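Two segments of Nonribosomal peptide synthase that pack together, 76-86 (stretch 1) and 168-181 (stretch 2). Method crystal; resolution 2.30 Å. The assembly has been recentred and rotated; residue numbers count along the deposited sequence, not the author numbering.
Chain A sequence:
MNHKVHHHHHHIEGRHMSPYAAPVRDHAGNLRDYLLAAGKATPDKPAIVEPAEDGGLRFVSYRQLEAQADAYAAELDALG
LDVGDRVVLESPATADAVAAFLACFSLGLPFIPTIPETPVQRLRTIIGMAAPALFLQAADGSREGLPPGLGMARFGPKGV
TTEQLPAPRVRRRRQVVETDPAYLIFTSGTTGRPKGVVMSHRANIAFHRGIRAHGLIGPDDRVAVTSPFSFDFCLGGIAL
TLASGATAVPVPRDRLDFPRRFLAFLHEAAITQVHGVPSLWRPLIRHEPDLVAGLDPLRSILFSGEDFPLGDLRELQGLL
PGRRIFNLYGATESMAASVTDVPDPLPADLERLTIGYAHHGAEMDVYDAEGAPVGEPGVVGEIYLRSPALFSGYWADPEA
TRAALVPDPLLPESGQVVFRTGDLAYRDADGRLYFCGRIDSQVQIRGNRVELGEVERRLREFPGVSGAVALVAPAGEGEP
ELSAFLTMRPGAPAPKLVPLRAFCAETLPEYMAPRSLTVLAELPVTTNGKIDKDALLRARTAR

Stretch 1, residues 76-86: LDALGLDVGDR
Stretch 2 168-181: PRVRRRRQVVETDP

Residues 76-86 leave the end of a helix and continue as loop, while residues 168-181 form a largely extended segment, interrupted at Arg172 and Arg174, that ends in a type I turn from Val177 to Asp180. The two run in the same direction, with CA pairs Gly80-Arg169, Asp82-Arg171 and Val83-Arg173 at 7.4, 5.3 and 6.0 Å, and together they bury 618 Å².

Arg171 (phi/psi -75/135) contributes the largest area. Its CA-to-CB bond points sideways, but an extended side chain (chi1 m, chi2 and chi3 t) carries the guanidinium to the type I turn Asp77-Gly80 and to Leu81, which follows it. Arg171 NE and Arg171 NH2 both donate to Leu81 O, at 2.9 and 3.0 Å, and Arg171 NH2 also reaches Asp77 O at 3.2 Å. A salt bridge from Arg171 NH2 to Asp77 OD1 (3.0 Å) adds charge pairing, although its hydrogen bond is weak. Gly80, at positive phi (79/15), lays its CA over one face of the guanidinium, 3.3 Å from Arg171 NH2.

The CA-to-CB bond of Val83 (-55/134, chi1 t) points toward the second stretch. Val83 CG1 lies over one face of the Arg173 guanidinium, 3.6 Å from Arg173 NH1, and 4.4 Å from Val176 CB. Arg173, with chi1-chi3 all m, is held by Asp180: Arg173 NH1 to Asp180 OD1 and Arg173 NH2 to Asp180 OD2 are both 2.8 Å.

Arg169 (-158/162; chi1 p, chi2 t, chi3 p) has Leu81 CD2 over one guanidinium face, 3.7 Å from Arg169 CZ. Arg169 NH1 forms a salt bridge with Asp85 OD2 at 2.8 Å, weak as a hydrogen bond; that same oxygen, Asp85 OD2, accepts from Asp82 N at 2.9 Å. Asp82 opens the type II turn Asp82-Asp85, in which Gly84 has phi/psi 104/-28. Its side chain (chi1 t) turns the carboxylate onto the opposing backbone: Arg172 N donates to Asp82 OD2 at 2.9 Å, and Arg173 N to Asp82 OD1 at 3.2 Å.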

# COMPACT_ATOMS: atom_id res chain seq x y z
N LEU A 76 -10.09 -21.24 -3.41
CA LEU A 76 -9.39 -20.76 -4.56
C LEU A 76 -8.41 -21.82 -5.06
O LEU A 76 -8.24 -21.93 -6.27
CB LEU A 76 -8.65 -19.45 -4.30
CG LEU A 76 -9.57 -18.24 -4.13
CD1 LEU A 76 -8.79 -17.06 -3.59
CD2 LEU A 76 -10.21 -17.86 -5.43
N ASP A 77 -7.80 -22.58 -4.15
CA ASP A 77 -6.80 -23.55 -4.54
C ASP A 77 -7.43 -24.70 -5.32
O ASP A 77 -6.73 -25.38 -6.09
CB ASP A 77 -6.04 -24.09 -3.34
CG ASP A 77 -4.75 -24.81 -3.72
OD1 ASP A 77 -4.00 -24.39 -4.58
OD2 ASP A 77 -4.45 -25.83 -3.10
N ALA A 78 -8.74 -24.91 -5.15
CA ALA A 78 -9.42 -25.98 -5.88
C ALA A 78 -9.56 -25.60 -7.37
O ALA A 78 -9.99 -26.43 -8.17
CB ALA A 78 -10.78 -26.29 -5.28
N LEU A 79 -9.28 -24.35 -7.73
CA LEU A 79 -9.40 -23.94 -9.12
C LEU A 79 -8.22 -24.36 -9.96
O LEU A 79 -8.26 -24.29 -11.19
CB LEU A 79 -9.61 -22.43 -9.22
CG LEU A 79 -10.84 -21.93 -8.50
CD1 LEU A 79 -10.91 -20.44 -8.64
CD2 LEU A 79 -12.07 -22.57 -9.09
N GLY A 80 -7.17 -24.85 -9.33
CA GLY A 80 -6.04 -25.42 -10.06
C GLY A 80 -5.10 -24.40 -10.64
O GLY A 80 -4.28 -24.77 -11.49
N LEU A 81 -5.17 -23.14 -10.21
CA LEU A 81 -4.24 -22.13 -10.73
C LEU A 81 -2.81 -22.39 -10.24
O LEU A 81 -2.64 -22.94 -9.17
CB LEU A 81 -4.66 -20.72 -10.37
CG LEU A 81 -6.08 -20.30 -10.78
CD1 LEU A 81 -6.33 -18.90 -10.23
CD2 LEU A 81 -6.22 -20.28 -12.28
N ASP A 82 -1.83 -21.93 -10.99
CA ASP A 82 -0.42 -22.11 -10.66
C ASP A 82 0.16 -20.87 -9.97
O ASP A 82 -0.33 -19.77 -10.22
CB ASP A 82 0.38 -22.33 -11.96
CG ASP A 82 1.63 -23.19 -11.78
OD1 ASP A 82 1.91 -23.68 -10.67
OD2 ASP A 82 2.31 -23.43 -12.80
N VAL A 83 1.20 -21.04 -9.13
CA VAL A 83 1.90 -19.93 -8.55
C VAL A 83 2.35 -19.06 -9.73
O VAL A 83 2.92 -19.58 -10.69
CB VAL A 83 3.12 -20.40 -7.73
CG1 VAL A 83 4.04 -19.23 -7.35
CG2 VAL A 83 2.68 -21.20 -6.48
N GLY A 84 2.13 -17.74 -9.63
CA GLY A 84 2.41 -16.80 -10.71
C GLY A 84 1.20 -16.28 -11.47
O GLY A 84 1.23 -15.18 -12.05
N ASP A 85 0.16 -17.08 -11.54
CA ASP A 85 -1.03 -16.69 -12.31
C ASP A 85 -1.65 -15.48 -11.68
O ASP A 85 -1.84 -15.46 -10.47
CB ASP A 85 -2.05 -17.86 -12.37
CG ASP A 85 -1.58 -19.01 -13.23
OD1 ASP A 85 -0.58 -18.82 -13.96
OD2 ASP A 85 -2.22 -20.08 -13.21
N ARG A 86 -1.97 -14.49 -12.50
CA ARG A 86 -2.61 -13.27 -11.99
C ARG A 86 -4.09 -13.41 -11.76
O ARG A 86 -4.78 -14.15 -12.44
CB ARG A 86 -2.38 -12.08 -12.87
CG ARG A 86 -0.92 -11.64 -12.89
CD ARG A 86 -0.28 -12.01 -14.23
NE ARG A 86 0.29 -13.29 -14.19
CZ ARG A 86 0.43 -14.13 -15.22
NH1 ARG A 86 -0.01 -13.86 -16.46
NH2 ARG A 86 1.05 -15.27 -14.97
N PRO A 168 -8.29 -25.05 -17.93
CA PRO A 168 -7.38 -26.04 -17.36
C PRO A 168 -5.91 -25.71 -17.65
O PRO A 168 -5.57 -24.98 -18.61
CB PRO A 168 -7.79 -27.34 -18.06
CG PRO A 168 -9.11 -27.06 -18.72
CD PRO A 168 -9.07 -25.61 -19.04
N ARG A 169 -5.03 -26.21 -16.82
CA ARG A 169 -3.61 -25.98 -17.01
C ARG A 169 -2.85 -27.07 -16.29
O ARG A 169 -3.40 -27.69 -15.39
CB ARG A 169 -3.23 -24.61 -16.44
CG ARG A 169 -3.32 -24.57 -14.91
CD ARG A 169 -3.47 -23.15 -14.38
NE ARG A 169 -4.68 -22.53 -14.91
CZ ARG A 169 -4.75 -21.33 -15.47
NH1 ARG A 169 -3.71 -20.53 -15.57
NH2 ARG A 169 -5.92 -20.92 -15.92
N VAL A 170 -1.59 -27.26 -16.63
CA VAL A 170 -0.72 -28.15 -15.82
C VAL A 170 0.11 -27.26 -14.89
O VAL A 170 0.72 -26.30 -15.34
CB VAL A 170 0.17 -29.02 -16.71
CG1 VAL A 170 -0.70 -29.85 -17.64
CG2 VAL A 170 1.12 -28.19 -17.57
N ARG A 171 0.09 -27.56 -13.59
CA ARG A 171 0.90 -26.84 -12.63
C ARG A 171 2.37 -27.21 -12.67
O ARG A 171 2.72 -28.37 -12.78
CB ARG A 171 0.39 -27.11 -11.22
CG ARG A 171 -0.88 -26.33 -10.87
CD ARG A 171 -1.31 -26.72 -9.47
NE ARG A 171 -2.31 -25.80 -8.97
CZ ARG A 171 -3.07 -26.00 -7.90
NH1 ARG A 171 -2.96 -27.13 -7.20
NH2 ARG A 171 -3.92 -25.06 -7.51
N ARG A 172 3.23 -26.20 -12.63
CA ARG A 172 4.67 -26.42 -12.73
C ARG A 172 5.42 -25.96 -11.50
O ARG A 172 6.62 -26.17 -11.39
CB ARG A 172 5.19 -25.72 -13.99
CG ARG A 172 4.40 -26.12 -15.24
CD ARG A 172 5.00 -25.49 -16.49
NE ARG A 172 4.48 -26.00 -17.77
CZ ARG A 172 4.83 -25.49 -18.96
NH1 ARG A 172 5.70 -24.48 -19.04
NH2 ARG A 172 4.29 -26.01 -20.07
N ARG A 173 4.72 -25.29 -10.59
CA ARG A 173 5.35 -24.74 -9.40
C ARG A 173 4.82 -25.50 -8.21
O ARG A 173 3.60 -25.75 -8.12
CB ARG A 173 5.02 -23.25 -9.26
CG ARG A 173 5.77 -22.34 -10.23
CD ARG A 173 7.25 -22.23 -9.90
NE ARG A 173 7.44 -21.92 -8.49
CZ ARG A 173 7.45 -20.70 -7.96
NH1 ARG A 173 7.37 -19.63 -8.70
NH2 ARG A 173 7.64 -20.57 -6.64
N ARG A 174 5.75 -25.86 -7.33
CA ARG A 174 5.51 -26.56 -6.08
C ARG A 174 4.98 -25.63 -4.98
O ARG A 174 3.98 -25.92 -4.36
CB ARG A 174 6.83 -27.20 -5.60
CG ARG A 174 6.75 -28.05 -4.33
CD ARG A 174 7.93 -29.02 -4.23
NE ARG A 174 7.98 -29.92 -5.39
CZ ARG A 174 7.31 -31.08 -5.49
NH1 ARG A 174 6.55 -31.52 -4.49
NH2 ARG A 174 7.41 -31.81 -6.61
N GLN A 175 5.64 -24.49 -4.81
CA GLN A 175 5.58 -23.75 -3.57
C GLN A 175 5.89 -22.28 -3.82
O GLN A 175 6.89 -21.96 -4.45
CB GLN A 175 6.65 -24.37 -2.66
CG GLN A 175 6.89 -23.71 -1.32
CD GLN A 175 5.70 -23.80 -0.38
OE1 GLN A 175 5.26 -24.89 -0.02
NE2 GLN A 175 5.20 -22.65 0.05
N VAL A 176 5.06 -21.36 -3.32
CA VAL A 176 5.39 -19.93 -3.39
C VAL A 176 6.66 -19.60 -2.55
O VAL A 176 6.83 -20.13 -1.46
CB VAL A 176 4.23 -19.05 -2.97
CG1 VAL A 176 3.85 -19.23 -1.51
CG2 VAL A 176 4.56 -17.57 -3.23
N VAL A 177 7.51 -18.73 -3.05
CA VAL A 177 8.67 -18.27 -2.29
C VAL A 177 8.72 -16.78 -2.32
O VAL A 177 8.07 -16.16 -3.17
CB VAL A 177 9.99 -18.87 -2.82
CG1 VAL A 177 9.97 -20.40 -2.68
CG2 VAL A 177 10.21 -18.52 -4.28
N GLU A 178 9.53 -16.17 -1.44
CA GLU A 178 9.48 -14.72 -1.26
C GLU A 178 9.93 -13.89 -2.48
O GLU A 178 9.63 -12.71 -2.54
CB GLU A 178 10.22 -14.30 0.00
CG GLU A 178 11.72 -14.45 -0.04
CD GLU A 178 12.34 -14.31 1.36
OE1 GLU A 178 12.82 -13.20 1.71
OE2 GLU A 178 12.38 -15.30 2.12
N THR A 179 10.69 -14.47 -3.39
CA THR A 179 11.09 -13.78 -4.65
C THR A 179 9.94 -13.77 -5.67
O THR A 179 9.99 -13.09 -6.66
CB THR A 179 12.32 -14.45 -5.29
OG1 THR A 179 12.13 -15.85 -5.39
CG2 THR A 179 13.50 -14.28 -4.40
N ASP A 180 8.87 -14.52 -5.42
CA ASP A 180 7.71 -14.47 -6.31
C ASP A 180 6.93 -13.12 -6.24
O ASP A 180 6.84 -12.48 -5.20
CB ASP A 180 6.75 -15.63 -6.02
CG ASP A 180 7.27 -16.97 -6.51
OD1 ASP A 180 7.67 -17.05 -7.69
OD2 ASP A 180 7.20 -17.96 -5.74
N PRO A 181 6.28 -12.74 -7.33
CA PRO A 181 5.39 -11.60 -7.32
C PRO A 181 4.20 -11.75 -6.38
O PRO A 181 3.56 -12.81 -6.36
CB PRO A 181 4.85 -11.53 -8.74
CG PRO A 181 5.26 -12.76 -9.42
CD PRO A 181 6.39 -13.35 -8.66
O HOH W 1 -7.03 -24.16 -13.89
O HOH W 2 -4.17 -27.60 -12.42
O HOH W 3 -0.26 -21.10 -15.68